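Local coordinates for protein hydroxymethyldihydropterin pyrophosphokinase-dihydropteroate synthase, putative (Plasmodium vivax, PDB 5Z79) that catalyses two consecutive steps of folate synthesis, pyrophosphorylation of 6-hydroxymethyl-7,8-dihydropterin and condensation of the product with 4-aminobenzoate to give dihydropteroate, at residues 90-94 with 235-241; 129-133 with 217-221; 230-234 with 252-256. All coordinates share one frame; numbering follows the deposited sequence.

In the fold
All three contacts lie in the pyrophosphokinase (HPPK) part of this bifunctional chain, and contacts 2 and 3 come near the bound ATP analogue. Contacts 1 and 3 are neighbours, with centres about 13 Å apart: helix 227-235 supplies 230-234 to contact 3 and runs into 235-241 of contact 1, whose Ile-240 packs on Tyr-231, Ile-234 and Ile-252. Along the chain their segments alternate. Contact 2 is nested inside the loop closed by contact 1, its centre about 31 Å from contact 1 and 24 Å from contact 3. It joins helix 126-146 to strand 218-220, which precedes helix 227-235, so one continuous region, 217-256, serves all three contacts.

Contact 1 (90-94 with 235-241); sequences ENSRY and TKYIHIN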
loop_
_atom_site.group_PDB
_atom_site.type_symbol
_atom_site.label_atom_id
_atom_site.label_comp_id
_atom_site.label_asym_id
_atom_site.label_seq_id
_atom_site.Cartn_x
_atom_site.Cartn_y
_atom_site.Cartn_z
ATOM N N GLU A 90 -0.625 5.388 53.581
ATOM C CA GLU A 90 -1.063 6.428 54.440
ATOM C C GLU A 90 -1.607 7.613 53.619
ATOM O O GLU A 90 -1.115 7.852 52.569
ATOM C CB GLU A 90 0.203 6.887 55.179
ATOM C CG GLU A 90 1.060 5.795 55.844
ATOM C CD GLU A 90 2.575 5.896 55.622
ATOM O OE1 GLU A 90 3.054 5.739 54.479
ATOM O OE2 GLU A 90 3.325 6.064 56.594
ATOM N N ASN A 91 -2.614 8.348 54.098
ATOM C CA ASN A 91 -3.240 9.545 53.444
ATOM C C ASN A 91 -2.413 10.840 53.407
ATOM O O ASN A 91 -1.556 11.081 54.266
ATOM C CB ASN A 91 -4.517 9.937 54.187
ATOM C CG ASN A 91 -5.662 9.021 53.906
ATOM O OD1 ASN A 91 -6.036 8.828 52.776
ATOM N ND2 ASN A 91 -6.241 8.470 54.936
ATOM N N SER A 92 -2.745 11.698 52.444
ATOM C CA SER A 92 -2.176 13.037 52.338
ATOM C C SER A 92 -2.878 13.901 53.332
ATOM O O SER A 92 -4.055 13.768 53.512
ATOM C CB SER A 92 -2.434 13.613 50.940
ATOM O OG SER A 92 -1.882 14.908 50.779
ATOM N N ARG A 93 -2.159 14.808 53.958
ATOM C CA ARG A 93 -2.771 15.801 54.813
ATOM C C ARG A 93 -3.510 16.823 54.034
ATOM O O ARG A 93 -4.351 17.526 54.563
ATOM C CB ARG A 93 -1.731 16.533 55.603
ATOM C CG ARG A 93 -1.308 15.769 56.821
ATOM C CD ARG A 93 -0.194 16.536 57.453
ATOM N NE ARG A 93 0.406 15.762 58.512
ATOM C CZ ARG A 93 0.074 15.846 59.784
ATOM N NH1 ARG A 93 -0.877 16.680 60.187
ATOM N NH2 ARG A 93 0.721 15.092 60.652
ATOM N N TYR A 94 -3.193 16.924 52.769
ATOM C CA TYR A 94 -3.878 17.860 51.923
ATOM C C TYR A 94 -4.856 17.069 51.072
ATOM O O TYR A 94 -4.787 15.851 51.014
ATOM C CB TYR A 94 -2.873 18.605 51.064
ATOM C CG TYR A 94 -1.880 19.437 51.854
ATOM C CD1 TYR A 94 -1.048 18.869 52.822
ATOM C CD2 TYR A 94 -1.746 20.784 51.598
ATOM C CE1 TYR A 94 -0.129 19.630 53.514
ATOM C CE2 TYR A 94 -0.829 21.555 52.286
ATOM C CZ TYR A 94 -0.025 20.973 53.236
ATOM O OH TYR A 94 0.864 21.775 53.900
ATOM N N THR A 235 6.104 14.419 57.580
ATOM C CA THR A 235 4.916 14.464 58.444
ATOM C C THR A 235 4.209 15.787 58.379
ATOM O O THR A 235 3.124 15.920 58.885
ATOM C CB THR A 235 5.247 14.221 59.910
ATOM O OG1 THR A 235 6.063 15.299 60.385
ATOM C CG2 THR A 235 5.940 12.878 60.089
ATOM N N LYS A 236 4.839 16.772 57.770
ATOM C CA LYS A 236 4.168 18.011 57.446
ATOM C C LYS A 236 3.165 17.798 56.307
ATOM O O LYS A 236 2.253 18.621 56.122
ATOM C CB LYS A 236 5.199 19.065 57.061
ATOM C CG LYS A 236 4.622 20.349 56.498
ATOM C CD LYS A 236 5.681 21.123 55.714
ATOM C CE LYS A 236 5.113 22.400 55.111
ATOM N NZ LYS A 236 4.923 23.435 56.183
ATOM N N TYR A 237 3.331 16.701 55.557
ATOM C CA TYR A 237 2.537 16.415 54.363
ATOM C C TYR A 237 1.845 15.044 54.315
ATOM O O TYR A 237 1.113 14.773 53.370
ATOM C CB TYR A 237 3.465 16.483 53.159
ATOM C CG TYR A 237 4.037 17.839 52.833
ATOM C CD1 TYR A 237 3.332 18.734 52.056
ATOM C CD2 TYR A 237 5.295 18.181 53.226
ATOM C CE1 TYR A 237 3.851 19.960 51.725
ATOM C CE2 TYR A 237 5.840 19.396 52.886
ATOM C CZ TYR A 237 5.111 20.292 52.139
ATOM O OH TYR A 237 5.645 21.531 51.805
ATOM N N ILE A 238 2.100 14.176 55.292
ATOM C CA ILE A 238 1.575 12.807 55.277
ATOM C C ILE A 238 1.252 12.280 56.663
ATOM O O ILE A 238 2.114 12.316 57.519
ATOM C CB ILE A 238 2.618 11.821 54.687
ATOM C CG1 ILE A 238 2.894 12.129 53.210
ATOM C CG2 ILE A 238 2.145 10.377 54.827
ATOM C CD1 ILE A 238 3.858 11.178 52.536
ATOM N N HIS A 239 0.053 11.732 56.866
ATOM C CA HIS A 239 -0.295 11.033 58.120
ATOM C C HIS A 239 0.422 9.699 58.257
ATOM O O HIS A 239 -0.180 8.647 58.096
ATOM C CB HIS A 239 -1.783 10.693 58.190
ATOM C CG HIS A 239 -2.691 11.869 58.175
ATOM N ND1 HIS A 239 -2.643 12.847 59.135
ATOM C CD2 HIS A 239 -3.692 12.209 57.328
ATOM C CE1 HIS A 239 -3.559 13.757 58.864
ATOM N NE2 HIS A 239 -4.213 13.390 57.773
ATOM N N ILE A 240 1.695 9.727 58.596
ATOM C CA ILE A 240 2.458 8.492 58.673
ATOM C C ILE A 240 1.949 7.568 59.774
ATOM O O ILE A 240 1.724 7.999 60.884
ATOM C CB ILE A 240 3.980 8.737 58.859
ATOM C CG1 ILE A 240 4.285 9.484 60.142
ATOM C CG2 ILE A 240 4.588 9.474 57.653
ATOM C CD1 ILE A 240 5.777 9.562 60.484
ATOM N N ASN A 241 1.784 6.290 59.472
ATOM C CA ASN A 241 1.478 5.312 60.499
ATOM C C ASN A 241 2.592 5.175 61.538
ATOM O O ASN A 241 3.780 5.160 61.196
ATOM C CB ASN A 241 1.215 3.979 59.853
ATOM C CG ASN A 241 -0.113 3.954 59.120
ATOM O OD1 ASN A 241 -0.166 3.924 57.901
ATOM N ND2 ASN A 241 -1.200 3.980 59.879
HETATM O O HOH W 1 5.603 5.307 58.575
#
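Asn-91 and His-239 join the two backbones: His-239 N donates to Asn-91 O at 3.1 Å. A second, weak backbone bond runs from Arg-93 N to Tyr-237 O at 3.3 Å. Together they flank a single beta bridge, Ser-92 with Ile-238, in which two otherwise irregular loops of the HPPK part come together. His-239 is also the centre of an inverse gamma turn. The Glu-90 carboxylate accepts from the backbone: Asn-241 N donates to the anti lone pair of its OE2 at 3.3 Å, and a water joins OE2 to Asn-241 O. The other oxygen, OE1, is bonded by Tyr-183 OH of helix 174-188. Flat groups make a third set of contacts. Arg-93 CG lies over one face of the His-239 ring, 3.9 Å from its centroid and 20° off the normal, a CH-pi contact. The Arg-93 chain, extended from CG to NE (chi2 175°), brings NE to 2.7 Å from Thr-235 O. Tyr-94 and Tyr-237 have nearly parallel rings, planes 23° apart, but slid until they barely overlap, with centroids 5.6 Å apart.

Contact 2 (129-133 with 217-221); sequences YENEA and TIFEK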
loop_
_atom_site.group_PDB
_atom_site.type_symbol
_atom_site.label_atom_id
_atom_site.label_comp_id
_atom_site.label_asym_id
_atom_site.label_seq_id
_atom_site.Cartn_x
_atom_site.Cartn_y
_atom_site.Cartn_z
ATOM N N TYR A 129 25.464 28.246 38.563
ATOM C CA TYR A 129 24.757 27.021 38.279
ATOM C C TYR A 129 25.444 26.143 37.191
ATOM O O TYR A 129 25.641 24.924 37.373
ATOM C CB TYR A 129 23.336 27.355 37.841
ATOM C CG TYR A 129 22.570 26.148 37.407
ATOM C CD1 TYR A 129 21.925 25.356 38.336
ATOM C CD2 TYR A 129 22.524 25.768 36.061
ATOM C CE1 TYR A 129 21.241 24.218 37.946
ATOM C CE2 TYR A 129 21.828 24.632 35.657
ATOM C CZ TYR A 129 21.196 23.865 36.611
ATOM O OH TYR A 129 20.515 22.753 36.264
ATOM N N GLU A 130 25.808 26.779 36.068
ATOM C CA GLU A 130 26.349 26.078 34.894
ATOM C C GLU A 130 27.666 25.448 35.273
ATOM O O GLU A 130 27.877 24.268 35.038
ATOM C CB GLU A 130 26.522 27.015 33.700
ATOM C CG GLU A 130 25.266 27.782 33.303
ATOM C CD GLU A 130 24.533 27.231 32.077
ATOM O OE1 GLU A 130 23.567 26.378 32.202
ATOM O OE2 GLU A 130 24.911 27.702 30.968
ATOM N N ASN A 131 28.530 26.228 35.910
ATOM C CA ASN A 131 29.828 25.733 36.361
ATOM C C ASN A 131 29.713 24.450 37.139
ATOM O O ASN A 131 30.437 23.513 36.846
ATOM C CB ASN A 131 30.533 26.749 37.246
ATOM C CG ASN A 131 30.941 27.997 36.491
ATOM O OD1 ASN A 131 31.222 27.955 35.288
ATOM N ND2 ASN A 131 30.979 29.127 37.197
ATOM N N GLU A 132 28.811 24.409 38.126
ATOM C CA GLU A 132 28.708 23.255 39.035
ATOM C C GLU A 132 28.091 22.067 38.368
ATOM O O GLU A 132 28.380 20.932 38.733
ATOM C CB GLU A 132 27.860 23.575 40.266
ATOM C CG GLU A 132 28.439 24.626 41.204
ATOM C CD GLU A 132 29.806 24.262 41.709
ATOM O OE1 GLU A 132 30.274 23.155 41.412
ATOM O OE2 GLU A 132 30.422 25.087 42.397
ATOM N N ALA A 133 27.213 22.338 37.415
ATOM C CA ALA A 133 26.584 21.281 36.657
ATOM C C ALA A 133 27.607 20.611 35.777
ATOM O O ALA A 133 27.734 19.395 35.780
ATOM C CB ALA A 133 25.457 21.837 35.814
ATOM N N THR A 217 16.322 28.707 40.160
ATOM C CA THR A 217 17.645 28.241 39.768
ATOM C C THR A 217 18.408 27.958 41.030
ATOM O O THR A 217 18.775 28.863 41.709
ATOM C CB THR A 217 18.437 29.330 39.017
ATOM O OG1 THR A 217 17.840 29.590 37.742
ATOM C CG2 THR A 217 19.885 28.910 38.788
ATOM N N ILE A 218 18.670 26.700 41.326
ATOM C CA ILE A 218 19.177 26.288 42.638
ATOM C C ILE A 218 20.334 25.276 42.504
ATOM O O ILE A 218 20.261 24.345 41.717
ATOM C CB ILE A 218 18.019 25.629 43.457
ATOM C CG1 ILE A 218 16.949 26.672 43.826
ATOM C CG2 ILE A 218 18.557 24.884 44.677
ATOM C CD1 ILE A 218 15.624 26.108 44.258
ATOM N N PHE A 219 21.385 25.451 43.298
ATOM C CA PHE A 219 22.389 24.403 43.481
ATOM C C PHE A 219 22.938 24.331 44.918
ATOM O O PHE A 219 23.749 25.153 45.333
ATOM C CB PHE A 219 23.521 24.576 42.490
ATOM C CG PHE A 219 24.285 23.313 42.229
ATOM C CD1 PHE A 219 25.116 22.765 43.199
ATOM C CD2 PHE A 219 24.183 22.680 41.022
ATOM C CE1 PHE A 219 25.830 21.609 42.967
ATOM C CE2 PHE A 219 24.894 21.524 40.781
ATOM C CZ PHE A 219 25.720 20.989 41.755
ATOM N N GLU A 220 22.479 23.327 45.658
ATOM C CA GLU A 220 22.939 23.072 47.002
ATOM C C GLU A 220 23.784 21.823 46.940
ATOM O O GLU A 220 23.287 20.764 46.651
ATOM C CB GLU A 220 21.755 22.945 47.983
ATOM C CG GLU A 220 21.013 24.258 48.239
ATOM C CD GLU A 220 21.912 25.411 48.704
ATOM O OE1 GLU A 220 22.587 25.257 49.736
ATOM O OE2 GLU A 220 21.948 26.469 48.032
ATOM N N LYS A 221 25.070 21.977 47.217
ATOM C CA LYS A 221 26.102 21.026 46.793
ATOM C C LYS A 221 26.201 19.827 47.690
ATOM O O LYS A 221 26.552 18.745 47.216
ATOM C CB LYS A 221 27.496 21.677 46.736
ATOM C CG LYS A 221 27.778 22.568 45.536
ATOM C CD LYS A 221 28.888 23.565 45.837
ATOM C CE LYS A 221 28.349 24.675 46.752
ATOM N NZ LYS A 221 29.393 25.404 47.538
#
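Tyr-129 and Phe-219 mark the closest approach of the two backbones, with 6.3 Å between their CA atoms. The axes of helix segment 129-133 and strand 218-220 pass at 9.1 Å, and their N-to-C directions differ by 50°, so the strand slants across the helix rather than following it. Side chains fill that separation.

Phe-219 points from the strand toward the helix, its CG anti to the backbone N (chi1 -157°), and presents a ring face to Glu-132. The CB of Glu-132 sits over the middle of that ring, 3.6 Å from the centroid and 11° off the normal, a well-centred CH-pi contact. Tyr-129 comes to the same ring at its edge, with CD1 4.4 Å from Phe-219 CD2. Tyr-129 also meets the residues at the start of the strand: its CB lies 3.9 Å from Thr-217 CG2, while Ile-218 O faces the ring edge at CE1. Nearer the surface, the Glu-132 carboxylate and the Lys-221 chain approach loosely, Glu-132 OE2 standing 5.3 Å from Lys-221 NZ, too far apart for a salt bridge.

Strand 218-220 pairs antiparallel with strand 262-264, and Cys-263 of that strand touches both aromatic side chains. Leu-262 and Cys-263 line the pocket of the bound ATP analogue, and the side chain of Phe-219 comes to about 7 Å from this ligand. The layer of helix, Phe-219 and two-stranded sheet therefore probably forms a second layer behind the nucleotide site.

No hydrogen bond joins the two segments; the Tyr-129 hydroxyl bonds to Pro-265 O instead. The helix is thus held against the strand by carbon contacts, with any Glu-132 to Lys-221 attraction probably a modest, longer-range addition.

Contact 3 (230-234 with 252-256); sequences IYKII and IQNLG
Ile-230 lays its CG2 branch against Ile-252, 3.9 Å from the CG2 of that residue, the two branched chains passing antiparallel, side by side. The CG2 methyl of Ile-230 also faces the carbonyl oxygen of Ile-252. The other branch turns along the loop: with chi2 at -65° the chain folds so that Ile-230 CD1 lies 3.9 Å from Gly-256 N. Leu-255 is crossed at about a right angle, its CB standing 4.1 Å from Ile-230 CG2. One isoleucine therefore spans the turn from Ile-252 to Gly-256.

One helical turn further on, Ile-234 continues the same apolar stripe. Its CD1 touches Ile-252 CG1 at 4.0 Å and comes to 4.4 Å from Leu-255 CD2. Tyr-231 takes a flanking place: Ile-252 CG2 lies at the edge of its ring, near the ring plane, and 4.3 Å from Tyr-231 CB. The Tyr-231 hydroxyl looks elsewhere, to a hydrogen bond with His-242 NE2. No hydrogen bond links the two segments.

Gly-256 lies about 9 Å from the bound ATP analogue, and the chain then runs into Lys-258 to Cys-263, which line its pocket. Helix 227-235 thus packs on the end of helix 249-252 and the 3-10 segment that begins at Leu-255, on the way to strand 262-264. Helix 174-188 lies beside both segments, with Tyr-183 against Ile-252, Lys-182 and Gln-186 against Leu-255, and Ala-176 against Ile-233.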
loop_
_atom_site.group_PDB
_atom_site.type_symbol
_atom_site.label_atom_id
_atom_site.label_comp_id
_atom_site.label_asym_id
_atom_site.label_seq_id
_atom_site.Cartn_x
_atom_site.Cartn_y
_atom_site.Cartn_z
ATOM N N ILE A 230 14.055 14.260 58.095
ATOM C CA ILE A 230 13.203 13.637 57.114
ATOM C C ILE A 230 11.791 13.546 57.630
ATOM O O ILE A 230 10.845 13.818 56.907
ATOM C CB ILE A 230 13.668 12.206 56.845
ATOM C CG1 ILE A 230 15.065 12.172 56.213
ATOM C CG2 ILE A 230 12.655 11.488 55.986
ATOM C CD1 ILE A 230 15.160 12.796 54.828
ATOM N N TYR A 231 11.674 13.112 58.884
ATOM C CA TYR A 231 10.394 12.980 59.589
ATOM C C TYR A 231 9.686 14.308 59.646
ATOM O O TYR A 231 8.526 14.399 59.279
ATOM C CB TYR A 231 10.624 12.454 60.999
ATOM C CG TYR A 231 9.402 12.141 61.836
ATOM C CD1 TYR A 231 8.785 13.130 62.577
ATOM C CD2 TYR A 231 8.890 10.833 61.945
ATOM C CE1 TYR A 231 7.684 12.860 63.381
ATOM C CE2 TYR A 231 7.784 10.560 62.756
ATOM C CZ TYR A 231 7.195 11.593 63.471
ATOM O OH TYR A 231 6.115 11.405 64.272
ATOM N N LYS A 232 10.370 15.349 60.078
ATOM C CA LYS A 232 9.748 16.650 60.046
ATOM C C LYS A 232 9.223 16.975 58.669
ATOM O O LYS A 232 8.165 17.490 58.516
ATOM C CB LYS A 232 10.704 17.734 60.499
ATOM C CG LYS A 232 10.515 18.114 61.945
ATOM C CD LYS A 232 11.671 18.948 62.448
ATOM C CE LYS A 232 12.645 18.092 63.231
ATOM N NZ LYS A 232 13.818 18.883 63.696
ATOM N N ILE A 233 9.943 16.654 57.636
ATOM C CA ILE A 233 9.489 17.055 56.325
ATOM C C ILE A 233 8.316 16.214 55.776
ATOM O O ILE A 233 7.436 16.758 55.126
ATOM C CB ILE A 233 10.654 16.993 55.355
ATOM C CG1 ILE A 233 11.698 17.997 55.784
ATOM C CG2 ILE A 233 10.183 17.278 53.939
ATOM C CD1 ILE A 233 13.053 17.727 55.185
ATOM N N ILE A 234 8.320 14.903 56.008
ATOM C CA ILE A 234 7.262 14.039 55.510
ATOM C C ILE A 234 5.996 14.227 56.268
ATOM O O ILE A 234 4.934 14.179 55.678
ATOM C CB ILE A 234 7.645 12.562 55.621
ATOM C CG1 ILE A 234 8.505 12.163 54.444
ATOM C CG2 ILE A 234 6.422 11.656 55.610
ATOM C CD1 ILE A 234 9.445 11.066 54.825
ATOM N N ILE A 252 11.963 5.901 56.565
ATOM C CA ILE A 252 12.035 7.315 56.889
ATOM C C ILE A 252 13.349 7.737 57.535
ATOM O O ILE A 252 13.899 8.777 57.250
ATOM C CB ILE A 252 10.863 7.661 57.816
ATOM C CG1 ILE A 252 9.586 7.703 56.994
ATOM C CG2 ILE A 252 11.087 8.987 58.528
ATOM C CD1 ILE A 252 8.368 8.155 57.749
ATOM N N GLN A 253 13.836 6.905 58.422
ATOM C CA GLN A 253 15.082 7.127 59.120
ATOM C C GLN A 253 16.317 7.257 58.254
ATOM O O GLN A 253 17.243 7.968 58.584
ATOM C CB GLN A 253 15.276 5.923 59.989
ATOM C CG GLN A 253 16.505 5.927 60.819
ATOM C CD GLN A 253 16.345 4.938 61.933
ATOM O OE1 GLN A 253 15.576 3.968 61.819
ATOM N NE2 GLN A 253 17.044 5.178 63.040
ATOM N N ASN A 254 16.346 6.530 57.155
ATOM C CA ASN A 254 17.535 6.449 56.335
ATOM C C ASN A 254 17.405 7.158 55.004
ATOM O O ASN A 254 18.319 7.115 54.180
ATOM C CB ASN A 254 17.850 4.983 56.093
ATOM C CG ASN A 254 18.186 4.254 57.369
ATOM O OD1 ASN A 254 19.274 4.425 57.901
ATOM N ND2 ASN A 254 17.258 3.440 57.868
ATOM N N LEU A 255 16.288 7.826 54.788
ATOM C CA LEU A 255 16.016 8.360 53.475
ATOM C C LEU A 255 17.051 9.382 53.037
ATOM O O LEU A 255 17.188 9.640 51.841
ATOM C CB LEU A 255 14.633 8.980 53.423
ATOM C CG LEU A 255 13.989 8.929 52.050
ATOM C CD1 LEU A 255 13.818 7.488 51.599
ATOM C CD2 LEU A 255 12.642 9.615 52.096
ATOM N N GLY A 256 17.758 9.964 54.019
ATOM C CA GLY A 256 18.799 10.970 53.788
ATOM C C GLY A 256 19.945 10.458 52.927
ATOM O O GLY A 256 20.480 11.172 52.048
#